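Long-range contact in phosphosugar isomerase (Escherichia coli O6:H1, PDB 5UQI), which probably interconverts arabinose-5-phosphate and ribulose-5-phosphate as a sugar isomerase of the GutQ/KpsF subfamily, and binds arabinose-5-phosphate: residues Ile49-Ser54 against Ala104-Thr109. Residues are numbered along the deposited sequence; the frame is centred on the assembly and turned at random.
Sequences IGVGKS and AEILAT. With A5P (arabinose-5-phosphate), chain B.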
loop_
_atom_site.group_PDB
_atom_site.type_symbol
_atom_site.label_atom_id
_atom_site.label_comp_id
_atom_site.label_asym_id
_atom_site.label_seq_id
_atom_site.Cartn_x
_atom_site.Cartn_y
_atom_site.Cartn_z
ATOM N N ILE A 49 -4.540 3.023 -5.372
ATOM C CA ILE A 49 -4.970 4.427 -5.363
ATOM C C ILE A 49 -4.460 5.042 -4.069
ATOM O O ILE A 49 -4.588 4.476 -2.954
ATOM C CB ILE A 49 -6.552 4.523 -5.368
ATOM C CG1 ILE A 49 -7.079 3.901 -6.653
ATOM C CG2 ILE A 49 -6.959 5.998 -5.220
ATOM C CD1 ILE A 49 -8.627 4.010 -6.791
ATOM N N GLY A 50 -3.890 6.263 -4.181
ATOM C CA GLY A 50 -3.379 7.006 -3.004
ATOM C C GLY A 50 -3.130 8.436 -3.430
ATOM O O GLY A 50 -3.218 8.767 -4.621
ATOM N N VAL A 51 -2.865 9.259 -2.414
ATOM C CA VAL A 51 -2.403 10.646 -2.659
ATOM C C VAL A 51 -1.289 10.957 -1.677
ATOM O O VAL A 51 -1.058 10.182 -0.723
ATOM C CB VAL A 51 -3.533 11.710 -2.483
ATOM C CG1 VAL A 51 -4.708 11.460 -3.496
ATOM C CG2 VAL A 51 -4.000 11.823 -1.038
ATOM N N GLY A 52 -0.556 12.049 -1.911
ATOM C CA GLY A 52 0.547 12.352 -0.953
ATOM C C GLY A 52 1.613 11.264 -0.912
ATOM O O GLY A 52 1.852 10.597 -1.890
ATOM N N LYS A 53 2.242 11.124 0.263
ATOM C CA LYS A 53 3.344 10.142 0.350
ATOM C C LYS A 53 2.809 8.726 0.227
ATOM O O LYS A 53 3.452 7.879 -0.394
ATOM C CB LYS A 53 4.115 10.277 1.652
ATOM C CG LYS A 53 4.589 11.673 1.976
ATOM C CD LYS A 53 5.429 12.359 0.928
ATOM C CE LYS A 53 5.909 13.734 1.469
ATOM N NZ LYS A 53 4.707 14.652 1.519
ATOM N N SER A 54 1.574 8.485 0.695
ATOM C CA SER A 54 0.930 7.168 0.470
ATOM C C SER A 54 0.812 6.864 -1.004
ATOM O O SER A 54 1.004 5.693 -1.405
ATOM C CB SER A 54 -0.526 7.159 1.027
ATOM O OG SER A 54 -0.456 7.005 2.352
ATOM N N ALA A 104 -9.543 13.104 2.735
ATOM C CA ALA A 104 -10.744 13.502 1.980
ATOM C C ALA A 104 -10.699 13.053 0.534
ATOM O O ALA A 104 -11.658 12.531 -0.015
ATOM C CB ALA A 104 -10.968 15.003 2.048
ATOM N N GLU A 105 -9.519 13.224 -0.088
ATOM C CA GLU A 105 -9.424 12.846 -1.495
ATOM C C GLU A 105 -9.657 11.361 -1.742
ATOM O O GLU A 105 -10.184 10.984 -2.796
ATOM C CB GLU A 105 -8.010 13.256 -2.040
ATOM C CG GLU A 105 -7.762 14.761 -2.034
ATOM C CD GLU A 105 -7.065 15.250 -0.773
ATOM O OE1 GLU A 105 -7.218 14.630 0.340
ATOM O OE2 GLU A 105 -6.443 16.318 -0.845
ATOM N N ILE A 106 -9.274 10.492 -0.812
ATOM C CA ILE A 106 -9.450 9.091 -1.012
ATOM C C ILE A 106 -10.895 8.710 -0.715
ATOM O O ILE A 106 -11.460 7.936 -1.454
ATOM C CB ILE A 106 -8.473 8.263 -0.122
ATOM C CG1 ILE A 106 -7.027 8.665 -0.386
ATOM C CG2 ILE A 106 -8.678 6.771 -0.305
ATOM C CD1 ILE A 106 -6.615 8.326 -1.842
ATOM N N LEU A 107 -11.461 9.297 0.334
ATOM C CA LEU A 107 -12.893 8.943 0.578
ATOM C C LEU A 107 -13.786 9.394 -0.574
ATOM O O LEU A 107 -14.856 8.780 -0.772
ATOM C CB LEU A 107 -13.405 9.603 1.831
ATOM C CG LEU A 107 -12.592 9.271 3.051
ATOM C CD1 LEU A 107 -13.080 10.018 4.294
ATOM C CD2 LEU A 107 -12.549 7.806 3.418
ATOM N N ALA A 108 -13.405 10.483 -1.268
ATOM C CA ALA A 108 -14.178 10.981 -2.407
ATOM C C ALA A 108 -14.311 10.001 -3.547
ATOM O O ALA A 108 -15.233 10.113 -4.365
ATOM C CB ALA A 108 -13.550 12.267 -2.929
ATOM N N THR A 109 -13.408 9.005 -3.630
ATOM C CA THR A 109 -13.548 8.020 -4.644
ATOM C C THR A 109 -14.620 6.956 -4.383
ATOM O O THR A 109 -14.980 6.151 -5.257
ATOM C CB THR A 109 -12.241 7.211 -4.875
ATOM O OG1 THR A 109 -11.960 6.370 -3.766
ATOM C CG2 THR A 109 -11.031 8.119 -5.200
HETATM C C1 A5P B . 1.202 14.202 3.939
HETATM O O1 A5P B . 1.983 13.836 4.714
HETATM C C2 A5P B . 0.984 13.346 2.776
HETATM O O2 A5P B . 2.123 13.101 2.013
HETATM C C3 A5P B . 0.336 12.172 3.373
HETATM O O3 A5P B . 0.832 10.919 2.889
HETATM C C4 A5P B . -1.016 12.584 2.850
HETATM O O4 A5P B . -1.536 13.646 3.631
HETATM C C5 A5P B . -1.994 11.450 2.814
HETATM O O5 A5P B . -2.235 11.039 4.108
HETATM P P A5P B . -2.856 9.573 4.236
HETATM O O1P A5P B . -1.749 8.521 4.050
HETATM O O2P A5P B . -3.411 9.597 5.756
HETATM O O3P A5P B . -3.827 9.413 3.179
#
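Ile-106 reaches from helix 104-107 onto the strand-turn-helix of the SIS domain, where strand 46-50 of the parallel sheet gives way to helix 52-67. Its CD1 does the touching, 3.7 Å from Gly-50 CA. The same Ile-106 CD1 also touches Ile-49 CG2, at 4.1 Å. On the other residue flanking the glycine it meets Val-51 CG1, 4.0 Å from Ile-106 CD1. With CG1 of Ile-106 anti to the carbonyl carbon (chi1 -56°) and chi2 also bent (-64°), the tip comes in to the bare glycine backbone although its CB does not aim there. In Val-51, chi1 of -61° sets CG1 anti to the carbonyl carbon, where it meets Glu-105 CB, the two side chains crossing at about a right angle. Leu-96 of the adjacent strand 93-97 and Leu-131 of helix 130-134 also pack on Ile-106, which is buried.

The start of helix 52-67 meets the sugar phosphate: Ser-54 OG hydrogen-bonds A5P O1P at 2.6 Å, and Thr-103, just ahead of 104-109, binds the same ligand while touching Val-51. Behind Ile-106, its carbonyl O takes two bonds from Thr-109, one from N and one, lying in the carbonyl plane, from OG1 at 2.8 Å.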